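CS6 fimbrial subunit B, CS6 fimbrial subunit A (Escherichia coli, PDB 4B9G) serves as a pilin subunit of the enterotoxigenic E. coli colonization factor CS6, probably polymerising by donor-strand exchange, and is complemented here by a fused CssA donor strand. Local coordinates at residues A[64-69]-A[96-101]; A[81-86]-A[114-119]. One frame throughout, in Å; residues are numbered along the deposited sequence.

Contact 1 of 2, residues A[64-69]-A[96-101]; sequences GQQIGK and GQKGSF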
ATOM      1  N   GLY A  64       0.262   1.208  16.039  1.00 14.17           N
ATOM      2  CA  GLY A  64       0.173   2.518  15.418  1.00 14.21           C
ATOM      3  C   GLY A  64       0.108   2.509  13.893  1.00 13.23           C
ATOM      4  O   GLY A  64       0.180   3.564  13.262  1.00 15.81           O
ATOM      5  N   GLN A  65      -0.035   1.333  13.294  1.00 11.71           N
ATOM      6  CA  GLN A  65       0.035   1.180  11.844  1.00 10.73           C
ATOM      7  C   GLN A  65      -1.232   0.524  11.323  1.00 10.59           C
ATOM      8  O   GLN A  65      -1.809  -0.345  11.978  1.00 12.42           O
ATOM      9  CB  GLN A  65       1.248   0.321  11.461  1.00 10.34           C
ATOM     10  CG  GLN A  65       2.543   0.911  11.931  1.00 12.85           C
ATOM     11  CD  GLN A  65       3.723   0.053  11.553  1.00 16.67           C
ATOM     12  OE1 GLN A  65       3.676  -1.173  11.666  1.00 19.51           O
ATOM     13  NE2 GLN A  65       4.795   0.687  11.100  1.00 24.50           N
ATOM     14  N   GLN A  66      -1.594   0.884  10.092  1.00  8.62           N
ATOM     15  CA  GLN A  66      -2.671   0.231   9.362  1.00  9.43           C
ATOM     16  C   GLN A  66      -2.141  -1.017   8.640  1.00  9.19           C
ATOM     17  O   GLN A  66      -1.421  -0.941   7.653  1.00 11.89           O
ATOM     18  CB  GLN A  66      -3.286   1.188   8.351  1.00  9.67           C
ATOM     19  CG  GLN A  66      -3.971   2.364   9.017  1.00  9.32           C
ATOM     20  CD  GLN A  66      -4.962   1.915  10.072  1.00 12.51           C
ATOM     21  OE1 GLN A  66      -5.903   1.169   9.772  1.00 14.96           O
ATOM     22  NE2 GLN A  66      -4.744   2.327  11.323  1.00 11.82           N
ATOM     23  N   ILE A  67      -2.489  -2.180   9.166  1.00  8.12           N
ATOM     24  CA  ILE A  67      -2.023  -3.451   8.642  1.00  7.78           C
ATOM     25  C   ILE A  67      -3.026  -4.001   7.633  1.00  8.56           C
ATOM     26  O   ILE A  67      -4.209  -4.165   7.944  1.00 10.11           O
ATOM     27  CB  ILE A  67      -1.804  -4.449   9.783  1.00  8.08           C
ATOM     28  CG1 ILE A  67      -0.815  -3.889  10.822  1.00 10.39           C
ATOM     29  CG2 ILE A  67      -1.324  -5.784   9.225  1.00  9.72           C
ATOM     30  CD1 ILE A  67       0.509  -3.469  10.298  1.00 13.03           C
ATOM     31  N   GLY A  68      -2.566  -4.267   6.413  1.00  7.73           N
ATOM     32  CA  GLY A  68      -3.369  -4.913   5.394  1.00  9.18           C
ATOM     33  C   GLY A  68      -2.975  -6.369   5.223  1.00  7.80           C
ATOM     34  O   GLY A  68      -1.990  -6.846   5.793  1.00  7.98           O
ATOM     35  N   LYS A  69      -3.771  -7.069   4.421  1.00  7.39           N
ATOM     36  CA  LYS A  69      -3.524  -8.475   4.107  1.00  8.42           C
ATOM     37  C   LYS A  69      -3.446  -8.706   2.596  1.00  7.85           C
ATOM     38  O   LYS A  69      -4.236  -8.141   1.821  1.00  8.91           O
ATOM     39  CB  LYS A  69      -4.645  -9.363   4.653  1.00 11.71           C
ATOM     40  CG  LYS A  69      -4.644  -9.504   6.148  1.00 16.09           C
ATOM     41  CD  LYS A  69      -5.700 -10.502   6.579  1.00 21.66           C
ATOM     42  CE  LYS A  69      -5.372 -11.071   7.943  1.00 29.01           C
ATOM     43  NZ  LYS A  69      -6.152 -10.454   9.036  1.00 37.92           N
ATOM     44  N   GLY A  96       2.615   3.375   7.820  1.00  7.04           N
ATOM     45  CA  GLY A  96       1.354   2.764   8.169  1.00  7.66           C
ATOM     46  C   GLY A  96       0.217   3.720   8.493  1.00  6.95           C
ATOM     47  O   GLY A  96      -0.839   3.246   8.913  1.00  7.59           O
ATOM     48  N   GLN A  97       0.357   5.036   8.318  1.00  6.18           N
ATOM     49  CA  GLN A  97      -0.710   5.926   8.775  1.00  6.73           C
ATOM     50  C   GLN A  97      -1.984   5.814   7.932  1.00  6.50           C
ATOM     51  O   GLN A  97      -1.935   5.518   6.737  1.00  6.94           O
ATOM     52  CB  GLN A  97      -0.237   7.373   8.864  1.00  6.62           C
ATOM     53  CG  GLN A  97       0.083   8.028   7.547  1.00  7.20           C
ATOM     54  CD  GLN A  97       0.314   9.488   7.750  1.00  7.67           C
ATOM     55  OE1 GLN A  97       1.264   9.874   8.443  1.00  8.16           O
ATOM     56  NE2 GLN A  97      -0.582  10.316   7.216  1.00  8.92           N
ATOM     57  N   LYS A  98      -3.115   6.102   8.498  1.00  7.41           N
ATOM     58  CA  LYS A  98      -4.425   6.136   7.880  1.00  8.15           C
ATOM     59  C   LYS A  98      -4.803   7.468   7.294  1.00  9.19           C
ATOM     60  O   LYS A  98      -5.618   7.506   6.406  1.00 10.98           O
ATOM     61  CB  LYS A  98      -5.516   5.722   8.861  1.00  7.91           C
ATOM     62  CG  LYS A  98      -6.742   5.122   8.302  1.00 11.99           C
ATOM     63  CD  LYS A  98      -7.788   4.731   9.250  1.00 17.01           C
ATOM     64  CE  LYS A  98      -8.872   3.925   8.676  1.00 24.09           C
ATOM     65  NZ  LYS A  98      -9.997   3.732   9.500  1.00 31.13           N
ATOM     66  N   GLY A  99      -4.230   8.542   7.793  1.00  8.98           N
ATOM     67  CA  GLY A  99      -4.650   9.856   7.342  1.00 10.28           C
ATOM     68  C   GLY A  99      -3.961  10.302   6.076  1.00  8.79           C
ATOM     69  O   GLY A  99      -2.955   9.724   5.660  1.00  8.50           O
ATOM     70  N   SER A 100      -4.496  11.353   5.469  1.00  8.82           N
ATOM     71  CA  SER A 100      -3.812  11.972   4.350  1.00  7.88           C
ATOM     72  C   SER A 100      -2.624  12.792   4.851  1.00  9.67           C
ATOM     73  O   SER A 100      -2.566  13.178   6.021  1.00 11.85           O
ATOM     74  CB  SER A 100      -4.778  12.837   3.556  1.00 11.73           C
ATOM     75  OG  SER A 100      -5.347  13.853   4.366  1.00 15.57           O
ATOM     76  N   PHE A 101      -1.684  13.068   3.946  1.00  7.42           N
ATOM     77  CA  PHE A 101      -0.557  13.939   4.247  1.00  8.45           C
ATOM     78  C   PHE A 101      -0.312  14.852   3.055  1.00  8.37           C
ATOM     79  O   PHE A 101      -0.583  14.502   1.910  1.00  7.85           O
ATOM     80  CB  PHE A 101       0.695  13.144   4.635  1.00  9.43           C
ATOM     81  CG  PHE A 101       1.436  12.517   3.463  1.00  8.94           C
ATOM     82  CD1 PHE A 101       0.939  11.417   2.793  1.00  8.48           C
ATOM     83  CD2 PHE A 101       2.669  13.020   3.066  1.00  9.38           C
ATOM     84  CE1 PHE A 101       1.649  10.845   1.729  1.00  9.39           C
ATOM     85  CE2 PHE A 101       3.384  12.463   2.008  1.00  9.58           C
ATOM     86  CZ  PHE A 101       2.871  11.363   1.343  1.00  9.19           C
TER
HETATM   87  O   HOH W   1      -8.260   1.220  11.195  1.00 22.57           O
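In the CssB part of the fusion, the loop between strands 79-88 and 101-102 comes back to meet the start of strand 65-72, and one backbone hydrogen bond joins the two. Gln66 N donates to Gly96 O over 2.7 Å, with 158° at the hydrogen; the N-H lies in the carbonyl plane, on a lone pair of Gly96 O. Gly96, with no side chain, brings its CA to 4.1 Å from Gln65 CB. Gln66 CG is anti to its own carbonyl carbon (chi1 -65°), which lays it 3.3 Å from Gly96 O. The same CG meets the extended Lys98, which crosses it obliquely, Gln66 CG lying 3.7 Å from Lys98 CB. A bend at chi2 (-52°) then directs the amide, gripped by Ser59 at OE1 and Thr61 at NE2. A water 2.8 Å from Gln66 OE1 donates to it and is weakly tied to Lys98 NZ. Within the loop, Gln97 NE2 donates to Gly99 O from above the carbonyl plane, and Gln97 OE1 accepts from Met94 N. The buried Gln66 therefore has its backbone N-H and both amide atoms bonded, whereas the ammonium of Lys98 makes just a weak, water-mediated link across the contact.

Contact 2 of 2, residues A[81-86]-A[114-119]; sequences NYYIRK and IYTGGE
Tyr83 holds its CG between the backbone N and the carbonyl carbon (chi1 64°), the crowded position, so the ring lies back across the neighbouring strand. Ile114 turns CG2 anti to its backbone N and runs alongside that ring, pointing the same way; its CB sits over the face, 3.9 Å from the Tyr83 ring centroid, in a CH-pi contact. Thr116 has OG1 in the crowded position (chi1 62°), which sends CG2 to the ring edge, 3.3 Å from Tyr83 CD2. The other branch of Ile114 serves Arg85: CD1 lies over one face of the guanidinium, 3.5 Å from Arg85 NH1, while Arg85 NE is salt-bridged to Asp87. In the CssB part, strands 79-88 and 108-119 are antiparallel neighbours in the pilin's sheet. Tyr83 and Ile114 form a hydrogen-bonded pair, the bond from Ile114 N to Tyr83 O (2.8 Å) running nearly along the C=O axis. Beyond the non-hydrogen-bonded pair Tyr82-Tyr115, a beta bulge sets Thr116 and Gly117 against Asn81: Thr116 N donates to Asn81 O at 2.9 Å, and Asn81 N to Gly117 O at 2.8 Å. Tyr82 and Tyr115 point to the opposite face, their hydroxyls bonded to those of Tyr39 and Tyr125.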
ATOM      1  N   ASN A  81       0.474 -10.260   6.298  1.00  6.80           N
ATOM      2  CA  ASN A  81       0.226  -8.945   6.856  1.00  6.87           C
ATOM      3  C   ASN A  81       1.317  -7.955   6.445  1.00  6.26           C
ATOM      4  O   ASN A  81       2.492  -8.326   6.368  1.00  7.01           O
ATOM      5  CB  ASN A  81       0.222  -9.015   8.381  1.00  8.05           C
ATOM      6  CG  ASN A  81      -0.874  -9.880   8.934  1.00 10.00           C
ATOM      7  OD1 ASN A  81      -1.960  -9.935   8.396  1.00 12.76           O
ATOM      8  ND2 ASN A  81      -0.582 -10.564  10.028  1.00 13.53           N
ATOM      9  N   TYR A  82       0.951  -6.691   6.221  1.00  6.31           N
ATOM     10  CA  TYR A  82       1.935  -5.698   5.815  1.00  5.91           C
ATOM     11  C   TYR A  82       1.471  -4.290   6.159  1.00  6.03           C
ATOM     12  O   TYR A  82       0.287  -4.060   6.378  1.00  6.37           O
ATOM     13  CB  TYR A  82       2.230  -5.789   4.309  1.00  5.79           C
ATOM     14  CG  TYR A  82       1.112  -5.296   3.423  1.00  6.06           C
ATOM     15  CD1 TYR A  82       0.049  -6.116   3.058  1.00  6.37           C
ATOM     16  CD2 TYR A  82       1.122  -3.994   2.936  1.00  6.18           C
ATOM     17  CE1 TYR A  82      -0.963  -5.653   2.236  1.00  6.39           C
ATOM     18  CE2 TYR A  82       0.122  -3.527   2.097  1.00  5.70           C
ATOM     19  CZ  TYR A  82      -0.916  -4.357   1.746  1.00  6.04           C
ATOM     20  OH  TYR A  82      -1.882  -3.883   0.870  1.00  7.03           O
ATOM     21  N   TYR A  83       2.414  -3.347   6.144  1.00  5.99           N
ATOM     22  CA  TYR A  83       2.095  -1.928   6.233  1.00  6.08           C
ATOM     23  C   TYR A  83       2.795  -1.177   5.092  1.00  5.47           C
ATOM     24  O   TYR A  83       3.734  -1.691   4.458  1.00  5.78           O
ATOM     25  CB  TYR A  83       2.507  -1.315   7.582  1.00  7.58           C
ATOM     26  CG  TYR A  83       3.976  -1.316   7.854  1.00  7.58           C
ATOM     27  CD1 TYR A  83       4.787  -0.271   7.438  1.00  8.59           C
ATOM     28  CD2 TYR A  83       4.560  -2.395   8.517  1.00 10.28           C
ATOM     29  CE1 TYR A  83       6.153  -0.302   7.707  1.00 11.29           C
ATOM     30  CE2 TYR A  83       5.906  -2.430   8.788  1.00 11.29           C
ATOM     31  CZ  TYR A  83       6.700  -1.391   8.382  1.00 10.90           C
ATOM     32  OH  TYR A  83       8.045  -1.389   8.668  1.00 14.25           O
ATOM     33  N   ILE A  84       2.353   0.050   4.841  1.00  4.83           N
ATOM     34  CA  ILE A  84       2.929   0.901   3.801  1.00  5.10           C
ATOM     35  C   ILE A  84       3.971   1.871   4.386  1.00  5.08           C
ATOM     36  O   ILE A  84       3.688   2.610   5.345  1.00  5.38           O
ATOM     37  CB  ILE A  84       1.803   1.716   3.088  1.00  5.07           C
ATOM     38  CG1 ILE A  84       0.875   0.763   2.325  1.00  6.16           C
ATOM     39  CG2 ILE A  84       2.389   2.803   2.190  1.00  5.52           C
ATOM     40  CD1 ILE A  84       1.453   0.147   1.054  1.00  7.35           C
ATOM     41  N   ARG A  85       5.165   1.873   3.796  1.00  5.11           N
ATOM     42  CA  ARG A  85       6.272   2.764   4.138  1.00  5.60           C
ATOM     43  C   ARG A  85       6.518   3.706   2.948  1.00  5.52           C
ATOM     44  O   ARG A  85       6.548   3.250   1.794  1.00  5.89           O
ATOM     45  CB  ARG A  85       7.532   1.929   4.397  1.00  6.54           C
ATOM     46  CG  ARG A  85       8.720   2.732   4.873  1.00  8.09           C
ATOM     47  CD  ARG A  85       9.947   1.866   5.142  1.00  9.59           C
ATOM     48  NE  ARG A  85      10.526   1.386   3.892  1.00  8.33           N
ATOM     49  CZ  ARG A  85      11.175   0.233   3.736  1.00 11.30           C
ATOM     50  NH1 ARG A  85      11.359  -0.606   4.740  1.00 12.20           N
ATOM     51  NH2 ARG A  85      11.623  -0.087   2.538  1.00 12.05           N
ATOM     52  N   LYS A  86       6.692   5.001   3.214  1.00  4.91           N
ATOM     53  CA  LYS A  86       7.097   5.923   2.147  1.00  5.37           C
ATOM     54  C   LYS A  86       8.603   5.843   1.951  1.00  5.26           C
ATOM     55  O   LYS A  86       9.356   6.024   2.913  1.00  5.80           O
ATOM     56  CB  LYS A  86       6.694   7.355   2.496  1.00  5.64           C
ATOM     57  CG  LYS A  86       7.030   8.346   1.392  1.00  6.06           C
ATOM     58  CD  LYS A  86       6.494   9.767   1.644  1.00  7.22           C
ATOM     59  CE  LYS A  86       7.061  10.464   2.869  1.00  7.75           C
ATOM     60  NZ  LYS A  86       8.492  10.778   2.700  1.00  7.75           N
ATOM     61  N   ILE A 114       5.479  -3.569   3.347  1.00  5.27           N
ATOM     62  CA  ILE A 114       6.486  -4.219   4.183  1.00  5.85           C
ATOM     63  C   ILE A 114       5.864  -5.349   5.013  1.00  5.78           C
ATOM     64  O   ILE A 114       4.953  -5.113   5.812  1.00  6.32           O
ATOM     65  CB  ILE A 114       7.148  -3.196   5.135  1.00  7.13           C
ATOM     66  CG1 ILE A 114       7.732  -2.020   4.334  1.00  8.78           C
ATOM     67  CG2 ILE A 114       8.197  -3.874   6.003  1.00  8.25           C
ATOM     68  CD1 ILE A 114       8.719  -2.430   3.280  1.00 10.74           C
ATOM     69  N   TYR A 115       6.357  -6.568   4.806  1.00  6.13           N
ATOM     70  CA  TYR A 115       5.852  -7.761   5.484  1.00  6.23           C
ATOM     71  C   TYR A 115       6.098  -7.702   6.985  1.00  6.89           C
ATOM     72  O   TYR A 115       7.227  -7.429   7.439  1.00  8.16           O
ATOM     73  CB  TYR A 115       6.549  -8.983   4.885  1.00  7.24           C
ATOM     74  CG  TYR A 115       6.106 -10.298   5.468  1.00  7.44           C
ATOM     75  CD1 TYR A 115       4.951 -10.945   5.023  1.00  8.81           C
ATOM     76  CD2 TYR A 115       6.836 -10.910   6.484  1.00 14.41           C
ATOM     77  CE1 TYR A 115       4.540 -12.150   5.561  1.00 10.37           C
ATOM     78  CE2 TYR A 115       6.430 -12.140   7.029  1.00 14.89           C
ATOM     79  CZ  TYR A 115       5.282 -12.756   6.551  1.00 10.07           C
ATOM     80  OH  TYR A 115       4.867 -13.940   7.106  1.00 11.55           O
ATOM     81  N   THR A 116       5.055  -8.011   7.753  1.00  7.09           N
ATOM     82  CA  THR A 116       5.144  -7.996   9.213  1.00  9.35           C
ATOM     83  C   THR A 116       4.764  -9.308   9.886  1.00 11.88           C
ATOM     84  O   THR A 116       4.856  -9.412  11.105  1.00 17.17           O
ATOM     85  CB  THR A 116       4.229  -6.939   9.830  1.00 12.45           C
ATOM     86  OG1 THR A 116       2.865  -7.232   9.500  1.00 15.34           O
ATOM     87  CG2 THR A 116       4.573  -5.606   9.352  1.00 13.55           C
ATOM     88  N   GLY A 117       4.317 -10.294   9.115  1.00 12.61           N
ATOM     89  CA  GLY A 117       3.863 -11.565   9.676  1.00 13.92           C
ATOM     90  C   GLY A 117       2.693 -12.098   8.876  1.00 10.13           C
ATOM     91  O   GLY A 117       2.403 -11.577   7.811  1.00  9.55           O
ATOM     92  N   GLY A 118       2.001 -13.116   9.373  1.00 12.10           N
ATOM     93  CA  GLY A 118       0.876 -13.643   8.633  1.00 10.59           C
ATOM     94  C   GLY A 118       0.340 -14.918   9.225  1.00 10.73           C
ATOM     95  O   GLY A 118       0.687 -15.306  10.331  1.00 14.98           O
ATOM     96  N   GLU A 119      -0.544 -15.549   8.460  1.00 10.28           N
ATOM     97  CA  GLU A 119      -1.189 -16.799   8.808  1.00 11.09           C
ATOM     98  C   GLU A 119      -0.809 -17.840   7.754  1.00 10.77           C
ATOM     99  O   GLU A 119      -1.046 -17.663   6.549  1.00  8.98           O
ATOM    100  CB  GLU A 119      -2.711 -16.613   8.852  1.00 13.53           C
ATOM    101  CG  GLU A 119      -3.194 -15.587   9.866  1.00 21.59           C
ATOM    102  CD  GLU A 119      -2.852 -15.960  11.302  1.00 31.84           C
ATOM    103  OE1 GLU A 119      -2.826 -17.172  11.620  1.00 34.73           O
ATOM    104  OE2 GLU A 119      -2.620 -15.036  12.117  1.00 34.96           O
TER
HETATM  105  O   HOH W   2       1.587 -10.180  12.013  1.00 19.87           O
HETATM  106  O   HOH W   3      -2.176 -12.311  11.756  1.00 30.00           O

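From the N terminus, the chain passes along strand 65-72, turns, and returns antiparallel as strand 79-88, so the first halves of both contacts are neighbours in one sheet, joined by Gly68 N to Tyr82 O. The following loop brings 96-101 back and closes contact 1; strand 108-119 then closes contact 2 on the far edge of strand 79-88. The segments alternate along the chain, so the two closures cross. Where strands 65-72 and 79-88 part, Gly96 bridges them, its N probably bonding to Ile84 O. Together the contacts tie two neighbouring strands, a returning loop and strand 108-119, all within the CssB part; the fused CssA donor strand takes no part in either contact.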